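Local coordinates for coenzyme F420-dependent N(5),N(10)-methenyltetrahydromethanopterin reductase-related protein (Desulfurobacterium thermolithotrophum DSM 11699, PDB 6HUY) that binds the iron-guanylylpyridinol cofactor as an HmdII relative of [Fe]-hydrogenase and probably takes up methenyl-tetrahydrofolate as a pterin ligand, at the interface of chains A and B. Residues are numbered along the deposited sequence; one frame, centred on the assembly and turned at random. Chains: chain A, Coenzyme F420-dependent N(5),N(10)-methenyltetrahydromethanopterin reductase-related protein; chain B, Coenzyme F420-dependent N(5),N(10)-methenyltetrahydromethanopterin reductase-related protein.

Contact 1: the interface of chains A and B. Residues chain A 216, 219, 283-284, 287; chain B 208, 211-212, 283, 290.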
ATOM      1  N   GLY A 216       9.755   2.955  -3.917  1.00 40.63           N
ATOM      2  CA  GLY A 216       9.431   4.308  -3.495  1.00 43.91           C
ATOM      3  C   GLY A 216       9.419   4.474  -1.985  1.00 44.37           C
ATOM      4  O   GLY A 216       9.757   5.545  -1.471  1.00 45.64           O
ATOM      5  N   GLU A 219      13.049   4.757  -1.230  1.00 49.04           N
ATOM      6  CA  GLU A 219      13.607   6.038  -1.647  1.00 46.76           C
ATOM      7  C   GLU A 219      13.310   7.110  -0.610  1.00 44.12           C
ATOM      8  O   GLU A 219      14.197   7.870  -0.208  1.00 45.75           O
ATOM      9  CB  GLU A 219      13.066   6.446  -3.013  1.00 48.03           C
ATOM     10  CG  GLU A 219      13.805   7.639  -3.593  1.00 52.39           C
ATOM     11  CD  GLU A 219      13.626   7.787  -5.086  1.00 55.15           C
ATOM     12  OE1 GLU A 219      12.965   8.759  -5.502  1.00 54.70           O
ATOM     13  OE2 GLU A 219      14.154   6.938  -5.836  1.00 57.62           O
ATOM     14  N   LEU A 283      13.203   7.875  -8.710  1.00 55.27           N
ATOM     15  CA  LEU A 283      11.772   7.580  -8.798  1.00 54.79           C
ATOM     16  C   LEU A 283      10.921   8.826  -8.556  1.00 55.00           C
ATOM     17  O   LEU A 283       9.890   9.019  -9.212  1.00 54.62           O
ATOM     18  CB  LEU A 283      11.380   6.482  -7.794  1.00 53.89           C
ATOM     19  CG  LEU A 283      11.935   5.087  -8.064  1.00 54.31           C
ATOM     20  CD1 LEU A 283      11.761   4.174  -6.853  1.00 53.06           C
ATOM     21  CD2 LEU A 283      11.262   4.482  -9.288  1.00 54.77           C
ATOM     22  N   THR A 284      11.343   9.694  -7.636  1.00 55.16           N
ATOM     23  CA  THR A 284      10.582  10.913  -7.375  1.00 54.07           C
ATOM     24  C   THR A 284      10.569  11.821  -8.596  1.00 55.27           C
ATOM     25  O   THR A 284       9.527  12.386  -8.957  1.00 55.41           O
ATOM     26  CB  THR A 284      11.173  11.656  -6.174  1.00 52.76           C
ATOM     27  OG1 THR A 284      11.282  10.766  -5.053  1.00 50.58           O
ATOM     28  CG2 THR A 284      10.288  12.829  -5.788  1.00 49.94           C
ATOM     29  N   ALA A 287       8.428  10.170 -11.314  1.00 51.17           N
ATOM     30  CA  ALA A 287       7.018  10.270 -10.965  1.00 49.72           C
ATOM     31  C   ALA A 287       6.513  11.696 -11.140  1.00 51.17           C
ATOM     32  O   ALA A 287       5.393  11.907 -11.613  1.00 52.05           O
ATOM     33  CB  ALA A 287       6.792   9.793  -9.526  1.00 46.91           C
TER
ATOM     34  N   VAL B 208       6.554  11.521  -1.382  1.00 43.16           N
ATOM     35  CA  VAL B 208       7.503  10.770  -2.198  1.00 44.09           C
ATOM     36  C   VAL B 208       6.955   9.374  -2.479  1.00 44.94           C
ATOM     37  O   VAL B 208       6.923   8.917  -3.633  1.00 45.37           O
ATOM     38  CB  VAL B 208       8.874  10.715  -1.502  1.00 43.98           C
ATOM     39  CG1 VAL B 208       9.820   9.791  -2.251  1.00 45.41           C
ATOM     40  CG2 VAL B 208       9.476  12.112  -1.405  1.00 44.98           C
ATOM     41  N   ALA B 211       3.386   9.522  -4.397  1.00 41.92           N
ATOM     42  CA  ALA B 211       3.441   9.848  -5.819  1.00 42.48           C
ATOM     43  C   ALA B 211       4.071   8.715  -6.620  1.00 43.53           C
ATOM     44  O   ALA B 211       3.596   8.375  -7.711  1.00 44.16           O
ATOM     45  CB  ALA B 211       4.212  11.147  -6.013  1.00 42.73           C
ATOM     46  N   ILE B 212       5.143   8.122  -6.099  1.00 43.67           N
ATOM     47  CA  ILE B 212       5.774   7.004  -6.788  1.00 43.14           C
ATOM     48  C   ILE B 212       4.793   5.847  -6.916  1.00 42.57           C
ATOM     49  O   ILE B 212       4.675   5.224  -7.980  1.00 46.69           O
ATOM     50  CB  ILE B 212       7.056   6.600  -6.042  1.00 42.64           C
ATOM     51  CG1 ILE B 212       8.127   7.679  -6.269  1.00 44.00           C
ATOM     52  CG2 ILE B 212       7.538   5.225  -6.489  1.00 44.17           C
ATOM     53  CD1 ILE B 212       9.324   7.573  -5.375  1.00 45.48           C
ATOM     54  N   LEU B 283       9.348   3.668 -14.695  1.00 50.95           N
ATOM     55  CA  LEU B 283       9.386   3.398 -13.258  1.00 51.47           C
ATOM     56  C   LEU B 283       9.756   1.946 -12.977  1.00 52.97           C
ATOM     57  O   LEU B 283      10.499   1.661 -12.029  1.00 51.71           O
ATOM     58  CB  LEU B 283       8.040   3.732 -12.622  1.00 50.17           C
ATOM     59  CG  LEU B 283       7.682   5.203 -12.467  1.00 54.88           C
ATOM     60  CD1 LEU B 283       6.213   5.308 -12.079  1.00 55.67           C
ATOM     61  CD2 LEU B 283       8.557   5.869 -11.414  1.00 55.55           C
ATOM     62  N   LEU B 290      17.180  -0.267  -8.996  1.00 64.98           N
ATOM     63  CA  LEU B 290      17.343   0.049  -7.582  1.00 66.88           C
ATOM     64  C   LEU B 290      17.372  -1.214  -6.731  1.00 66.08           C
ATOM     65  O   LEU B 290      18.186  -1.323  -5.808  1.00 67.41           O
ATOM     66  CB  LEU B 290      16.223   0.979  -7.123  1.00 67.64           C
ATOM     67  CG  LEU B 290      16.401   2.440  -7.525  1.00 68.24           C
ATOM     68  CD1 LEU B 290      15.061   3.141  -7.449  1.00 65.75           C
ATOM     69  CD2 LEU B 290      17.421   3.106  -6.617  1.00 69.20           C
TER
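The carboxylate of A:Glu219 has the methyl CD1 of B:Ile212 over one face, nearest to OE1 at 3.8 Å, while its edge is taken up by donors of its own chain. OE1 accepts from the hydroxyl OG1 of A:Thr284 (2.7 Å), which arrives nearly along the C-O axis, and from the backbone N of A:Thr284 on the syn side, 15° out of the plane. OE2 uses its syn lone pair for the N of A:Leu283. With CG anti to the backbone N (chi1 -170°) and the chain extended, the carboxylate reaches from helix 207-228 to the first turn of helix 282-292; this capping position would favour a negative charge. An alanine here would probably leave those two N-H groups without their acceptor and the threonine hydroxyl free to turn.

Between the chains the contact is made mainly by aliphatic carbons, with no polar pair within bonding reach. B:Ile212, with 58 Å² buried, packs CD1 tightly on CB of A:Leu283 at 3.4 Å, and lays CG2 on CA of A:Gly216 at 3.7 Å, an approach that the missing side chain permits. A:Leu283 also meets B:Leu290 tip to tip, CD1 to CD1 at 3.5 Å, and its CD2 lies 3.7 Å from CD2 of B:Leu283. CG1 of B:Val208 touches OG1 of A:Thr284 at 3.3 Å. The site lies among helices 207-228 and 282-292 of both chains, in the intertwined helical core typical of Hmd dimers.

Contact 2: the interface of chains A and B. Residues chain A 220, 228, 230, 234, 238, 274; chain B 13, 18, 205-206.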
ATOM      1  N   TYR A 220      12.063   7.167  -0.149  1.00 41.85           N
ATOM      2  CA  TYR A 220      11.701   8.087   0.925  1.00 43.20           C
ATOM      3  C   TYR A 220      12.524   7.820   2.183  1.00 42.76           C
ATOM      4  O   TYR A 220      12.964   8.761   2.851  1.00 43.22           O
ATOM      5  CB  TYR A 220      10.190   7.987   1.201  1.00 41.15           C
ATOM      6  CG  TYR A 220       9.695   8.774   2.394  1.00 40.39           C
ATOM      7  CD1 TYR A 220      10.222  10.029   2.705  1.00 43.53           C
ATOM      8  CD2 TYR A 220       8.677   8.276   3.195  1.00 39.55           C
ATOM      9  CE1 TYR A 220       9.756  10.750   3.812  1.00 42.88           C
ATOM     10  CE2 TYR A 220       8.196   8.994   4.293  1.00 38.52           C
ATOM     11  CZ  TYR A 220       8.739  10.223   4.601  1.00 40.59           C
ATOM     12  OH  TYR A 220       8.268  10.935   5.696  1.00 39.82           O
ATOM     13  N   LEU A 228      16.598  14.784   5.146  1.00 50.91           N
ATOM     14  CA  LEU A 228      15.663  15.337   6.129  1.00 50.00           C
ATOM     15  C   LEU A 228      16.092  15.093   7.574  1.00 50.01           C
ATOM     16  O   LEU A 228      15.700  15.861   8.464  1.00 47.28           O
ATOM     17  CB  LEU A 228      14.270  14.751   5.939  1.00 49.87           C
ATOM     18  CG  LEU A 228      13.553  14.980   4.612  1.00 50.86           C
ATOM     19  CD1 LEU A 228      12.357  14.083   4.600  1.00 49.96           C
ATOM     20  CD2 LEU A 228      13.148  16.439   4.442  1.00 52.02           C
ATOM     21  N   THR A 230      15.100  12.907   9.703  1.00 54.21           N
ATOM     22  CA  THR A 230      13.915  12.643  10.507  1.00 51.93           C
ATOM     23  C   THR A 230      13.924  11.221  11.064  1.00 53.32           C
ATOM     24  O   THR A 230      14.704  10.370  10.646  1.00 55.01           O
ATOM     25  CB  THR A 230      12.656  12.869   9.668  1.00 48.16           C
ATOM     26  OG1 THR A 230      12.823  12.222   8.405  1.00 47.97           O
ATOM     27  CG2 THR A 230      12.405  14.352   9.457  1.00 46.90           C
ATOM     28  N   MET A 234       8.386   8.320  12.137  1.00 45.14           N
ATOM     29  CA  MET A 234       7.630   9.241  11.289  1.00 48.12           C
ATOM     30  C   MET A 234       7.654   8.781   9.834  1.00 44.88           C
ATOM     31  O   MET A 234       6.626   8.789   9.145  1.00 41.89           O
ATOM     32  CB  MET A 234       8.213  10.650  11.441  1.00 53.23           C
ATOM     33  CG  MET A 234       7.478  11.771  10.707  1.00 56.40           C
ATOM     34  SD  MET A 234       7.663  13.402  11.508  1.00 57.33           S
ATOM     35  CE  MET A 234       9.415  13.541  11.498  1.00 58.85           C
ATOM     36  N   GLN A 238       4.212   7.553   7.941  1.00 37.68           N
ATOM     37  CA  GLN A 238       3.691   8.208   6.742  1.00 37.99           C
ATOM     38  C   GLN A 238       3.600   7.237   5.573  1.00 36.29           C
ATOM     39  O   GLN A 238       2.658   7.308   4.779  1.00 32.95           O
ATOM     40  CB  GLN A 238       4.551   9.425   6.385  1.00 38.54           C
ATOM     41  CG  GLN A 238       4.467  10.523   7.447  1.00 39.74           C
ATOM     42  CD  GLN A 238       5.172  11.814   7.077  1.00 41.35           C
ATOM     43  OE1 GLN A 238       5.832  11.926   6.031  1.00 41.74           O
ATOM     44  NE2 GLN A 238       5.001  12.823   7.925  1.00 41.47           N
ATOM     45  N   MET A 274       9.705  18.235  -1.942  1.00 50.75           N
ATOM     46  CA  MET A 274      10.359  16.994  -1.548  1.00 49.73           C
ATOM     47  C   MET A 274      11.332  16.484  -2.595  1.00 50.47           C
ATOM     48  O   MET A 274      11.834  15.364  -2.458  1.00 51.12           O
ATOM     49  CB  MET A 274       9.311  15.934  -1.228  1.00 47.71           C
ATOM     50  CG  MET A 274       8.761  16.047   0.182  1.00 45.23           C
ATOM     51  SD  MET A 274      10.080  16.006   1.418  1.00 49.14           S
ATOM     52  CE  MET A 274      10.722  14.346   1.152  1.00 49.86           C
TER
ATOM     53  N   TYR B  13      16.715  23.334  13.276  1.00 51.70           N
ATOM     54  CA  TYR B  13      16.466  22.281  12.296  1.00 53.75           C
ATOM     55  C   TYR B  13      16.544  22.847  10.884  1.00 56.58           C
ATOM     56  O   TYR B  13      17.254  22.313  10.026  1.00 58.58           O
ATOM     57  CB  TYR B  13      15.108  21.597  12.518  1.00 50.92           C
ATOM     58  CG  TYR B  13      14.820  20.630  11.401  1.00 48.16           C
ATOM     59  CD1 TYR B  13      15.390  19.366  11.398  1.00 46.03           C
ATOM     60  CD2 TYR B  13      14.054  21.009  10.302  1.00 48.00           C
ATOM     61  CE1 TYR B  13      15.185  18.495  10.352  1.00 46.28           C
ATOM     62  CE2 TYR B  13      13.844  20.143   9.248  1.00 46.84           C
ATOM     63  CZ  TYR B  13      14.416  18.887   9.282  1.00 46.73           C
ATOM     64  OH  TYR B  13      14.216  18.016   8.238  1.00 48.36           O
ATOM     65  N   LEU B  18      18.709  20.665   8.013  1.00 58.85           N
ATOM     66  CA  LEU B  18      18.244  20.799   6.638  1.00 58.87           C
ATOM     67  C   LEU B  18      18.458  22.251   6.232  1.00 61.43           C
ATOM     68  O   LEU B  18      17.798  23.149   6.763  1.00 62.74           O
ATOM     69  CB  LEU B  18      16.769  20.410   6.522  1.00 55.71           C
ATOM     70  CG  LEU B  18      16.112  20.550   5.142  1.00 55.34           C
ATOM     71  CD1 LEU B  18      16.622  19.464   4.209  1.00 57.35           C
ATOM     72  CD2 LEU B  18      14.603  20.507   5.249  1.00 51.06           C
ATOM     73  N   MET B 205       5.796  14.704   3.990  1.00 43.75           N
ATOM     74  CA  MET B 205       7.036  14.294   3.330  1.00 45.53           C
ATOM     75  C   MET B 205       6.868  12.986   2.561  1.00 41.55           C
ATOM     76  O   MET B 205       7.510  12.782   1.519  1.00 42.46           O
ATOM     77  CB  MET B 205       8.159  14.149   4.368  1.00 46.84           C
ATOM     78  CG  MET B 205       8.535  15.461   5.046  1.00 50.21           C
ATOM     79  SD  MET B 205       9.631  15.310   6.475  1.00 52.55           S
ATOM     80  CE  MET B 205       8.495  14.608   7.676  1.00 50.84           C
ATOM     81  N   GLY B 206       6.033  12.085   3.065  1.00 35.82           N
ATOM     82  CA  GLY B 206       5.720  10.850   2.373  1.00 37.73           C
ATOM     83  C   GLY B 206       4.998  10.995   1.044  1.00 36.80           C
ATOM     84  O   GLY B 206       4.601   9.985   0.462  1.00 35.02           O
TER
HETATM   85  O   HOH W   1       5.493  15.629   6.591  1.00 40.59           O
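The segment of chain B leading into helix 207-228 inserts B:Met205 and B:Gly206 between helices 207-228 and 232-262 of chain A. B:Met205 buries 91 Å² here. Its CG is anti to the carbonyl carbon (chi1 -65°), which sends the thioether past A:Leu228 in the opposite direction, SD lying 3.5 Å from CD1 of A:Leu228. The bend at chi3 then turns CE toward A:Met234 and A:Gln238, while A:Met274 crosses the base of the chain, its SD 4.0 Å from CG of B:Met205.

The polar contacts centre on the amide of A:Gln238. Its OE1 accepts the backbone N of B:Gly206 at 3.0 Å, tilted 26° from the carbonyl plane, and the phenol OH of A:Tyr220 at 2.7 Å from the opposite face. A:Tyr220 thus both touches chain B and holds the amide of A:Gln238 within its own chain, and the two donors together should restrict rotation of the amide. NE2 of A:Gln238 reaches a water that also contacts the N of B:Met205, 2.8 Å from the water oxygen. CA of B:Gly206 lies over the A:Tyr220 ring, offset toward the rim, 3.9 Å from the centroid, in a CH-pi contact.

Farther along, B:Tyr13 meets the end of helix 207-228: its phenol OH donates to the backbone O of A:Leu228 at 2.6 Å, in the carbonyl plane and on a lone pair, with a C=O...donor angle of 129°.

Contact 3: the interface of chains A and B. Residues chain A 91, 205, 348; chain B 230, 234, 238.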
ATOM      1  N   PHE A  91      -8.130 -18.070 -15.428  1.00 58.33           N
ATOM      2  CA  PHE A  91      -8.357 -16.899 -14.583  1.00 59.96           C
ATOM      3  C   PHE A  91      -9.817 -16.758 -14.171  1.00 65.11           C
ATOM      4  O   PHE A  91     -10.116 -16.435 -13.015  1.00 60.42           O
ATOM      5  CB  PHE A  91      -7.929 -15.632 -15.331  1.00 59.15           C
ATOM      6  CG  PHE A  91      -6.484 -15.257 -15.153  1.00 56.38           C
ATOM      7  CD1 PHE A  91      -6.006 -14.874 -13.912  1.00 51.31           C
ATOM      8  CD2 PHE A  91      -5.623 -15.228 -16.245  1.00 57.16           C
ATOM      9  CE1 PHE A  91      -4.687 -14.503 -13.748  1.00 51.20           C
ATOM     10  CE2 PHE A  91      -4.296 -14.859 -16.095  1.00 56.43           C
ATOM     11  CZ  PHE A  91      -3.825 -14.488 -14.845  1.00 54.72           C
ATOM     12  N   MET A 205       1.222 -10.403 -11.932  1.00 42.67           N
ATOM     13  CA  MET A 205       1.533  -9.237 -12.755  1.00 45.88           C
ATOM     14  C   MET A 205       1.629  -7.959 -11.931  1.00 43.50           C
ATOM     15  O   MET A 205       2.328  -7.023 -12.339  1.00 41.87           O
ATOM     16  CB  MET A 205       0.475  -9.074 -13.840  1.00 47.46           C
ATOM     17  CG  MET A 205      -0.972  -9.084 -13.330  1.00 47.63           C
ATOM     18  SD  MET A 205      -2.145  -8.684 -14.650  1.00 47.14           S
ATOM     19  CE  MET A 205      -3.691  -9.127 -13.865  1.00 48.80           C
ATOM     20  N   TYR A 348     -12.067 -11.105  -9.943  1.00 60.65           N
ATOM     21  CA  TYR A 348     -11.699 -12.165 -10.866  1.00 64.79           C
ATOM     22  C   TYR A 348     -12.901 -12.924 -11.422  1.00 70.48           C
ATOM     23  O   TYR A 348     -12.721 -13.754 -12.318  1.00 71.16           O
ATOM     24  CB  TYR A 348     -10.723 -13.134 -10.176  1.00 61.42           C
ATOM     25  CG  TYR A 348      -9.289 -12.618 -10.190  1.00 60.01           C
ATOM     26  CD1 TYR A 348      -8.895 -11.580  -9.343  1.00 57.07           C
ATOM     27  CD2 TYR A 348      -8.342 -13.136 -11.074  1.00 61.28           C
ATOM     28  CE1 TYR A 348      -7.603 -11.089  -9.364  1.00 55.83           C
ATOM     29  CE2 TYR A 348      -7.037 -12.649 -11.105  1.00 60.38           C
ATOM     30  CZ  TYR A 348      -6.677 -11.619 -10.245  1.00 58.50           C
ATOM     31  OH  TYR A 348      -5.391 -11.121 -10.265  1.00 58.47           O
TER
ATOM     32  N   THR B 230      -5.440  -7.468 -20.263  1.00 58.80           N
ATOM     33  CA  THR B 230      -6.183  -8.073 -19.170  1.00 60.45           C
ATOM     34  C   THR B 230      -7.331  -7.161 -18.731  1.00 62.07           C
ATOM     35  O   THR B 230      -7.430  -6.004 -19.139  1.00 62.27           O
ATOM     36  CB  THR B 230      -5.241  -8.376 -17.997  1.00 59.74           C
ATOM     37  OG1 THR B 230      -5.959  -9.049 -16.965  1.00 60.79           O
ATOM     38  CG2 THR B 230      -4.630  -7.112 -17.425  1.00 57.52           C
ATOM     39  N   MET B 234      -9.204  -6.997 -12.779  1.00 42.69           N
ATOM     40  CA  MET B 234      -8.000  -7.671 -12.307  1.00 43.32           C
ATOM     41  C   MET B 234      -6.883  -6.669 -12.050  1.00 41.76           C
ATOM     42  O   MET B 234      -6.145  -6.778 -11.061  1.00 40.33           O
ATOM     43  CB  MET B 234      -7.571  -8.735 -13.323  1.00 46.34           C
ATOM     44  CG  MET B 234      -8.479  -9.963 -13.343  1.00 48.84           C
ATOM     45  SD  MET B 234      -8.374 -10.961 -14.856  1.00 52.80           S
ATOM     46  CE  MET B 234      -6.660 -11.498 -14.800  1.00 51.33           C
ATOM     47  N   GLN B 238      -5.078  -6.008  -8.371  1.00 40.52           N
ATOM     48  CA  GLN B 238      -3.637  -6.132  -8.181  1.00 38.73           C
ATOM     49  C   GLN B 238      -3.044  -4.866  -7.589  1.00 38.52           C
ATOM     50  O   GLN B 238      -2.140  -4.930  -6.742  1.00 36.81           O
ATOM     51  CB  GLN B 238      -2.962  -6.453  -9.506  1.00 39.42           C
ATOM     52  CG  GLN B 238      -3.228  -7.852  -9.996  1.00 41.96           C
ATOM     53  CD  GLN B 238      -2.432  -8.902  -9.232  1.00 43.06           C
ATOM     54  OE1 GLN B 238      -1.300  -8.655  -8.817  1.00 42.59           O
ATOM     55  NE2 GLN B 238      -3.024 -10.079  -9.049  1.00 42.16           N
TER
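B:Met234 projects from helix 232-262 against A:Met205, A:Tyr348 and A:Phe91, and its CB, CG and CE each have neighbours, partly shared. CB meets the methyl CE of A:Met205 at 3.9 Å, the two side chains crossing at about a right angle. CG, set anti to the carbonyl carbon, sits over the centre of the A:Tyr348 ring, 3.8 Å from its centroid. At the thioether the chain bends (chi3 63°), and this turn carries CE over the face of A:Phe91, 3.7 Å from that centroid and offset toward the CD1 side of the ring. The same methyl also lies 3.9 Å from CE of A:Met205. The two rings meet rim to rim, CD1 of A:Phe91 lying in the plane of the A:Tyr348 ring at its edge.

One turn on, B:Gln238 adds a hydrogen bond. Its NE2 donates to the phenol OH of A:Tyr348 at 2.9 Å, with 159° at the hydrogen and the oxygen nearly in the amide plane. Ring and amide planes stand 75° apart, so the bond is made at the phenol tip, with no stacking. A:Met205, extended beyond CG, meets B:Thr230 tip to tip, its methyl CE 3.8 Å from OG1 of B:Thr230.

The patch thus joins A:Phe91 and the end of helix 333-348 of chain A to the helical core of chain B, and probably helps set how the cofactor-binding part of one chain rests on its partner.

The C-alpha centres of contact 1 and contact 2 are about 14 Å apart, those of contacts 1 and 3 about 24 Å, and those of contacts 2 and 3 about 35 Å. Helix 207-228 is common to contacts 1 and 2, helix 232-262 to contacts 2 and 3. Contacts 2 and 3 use residues 205, 230, 234 and 238 with the chains exchanged, yet differently: B:Met205 buries 91 Å², A:Met205 23 Å², and residue 238 bonds to different partners. Contact 1, built from helices 207-228 and 282-292 of both chains, is central; the flanking patches depart from exact twofold symmetry, perhaps reflecting different domain positions.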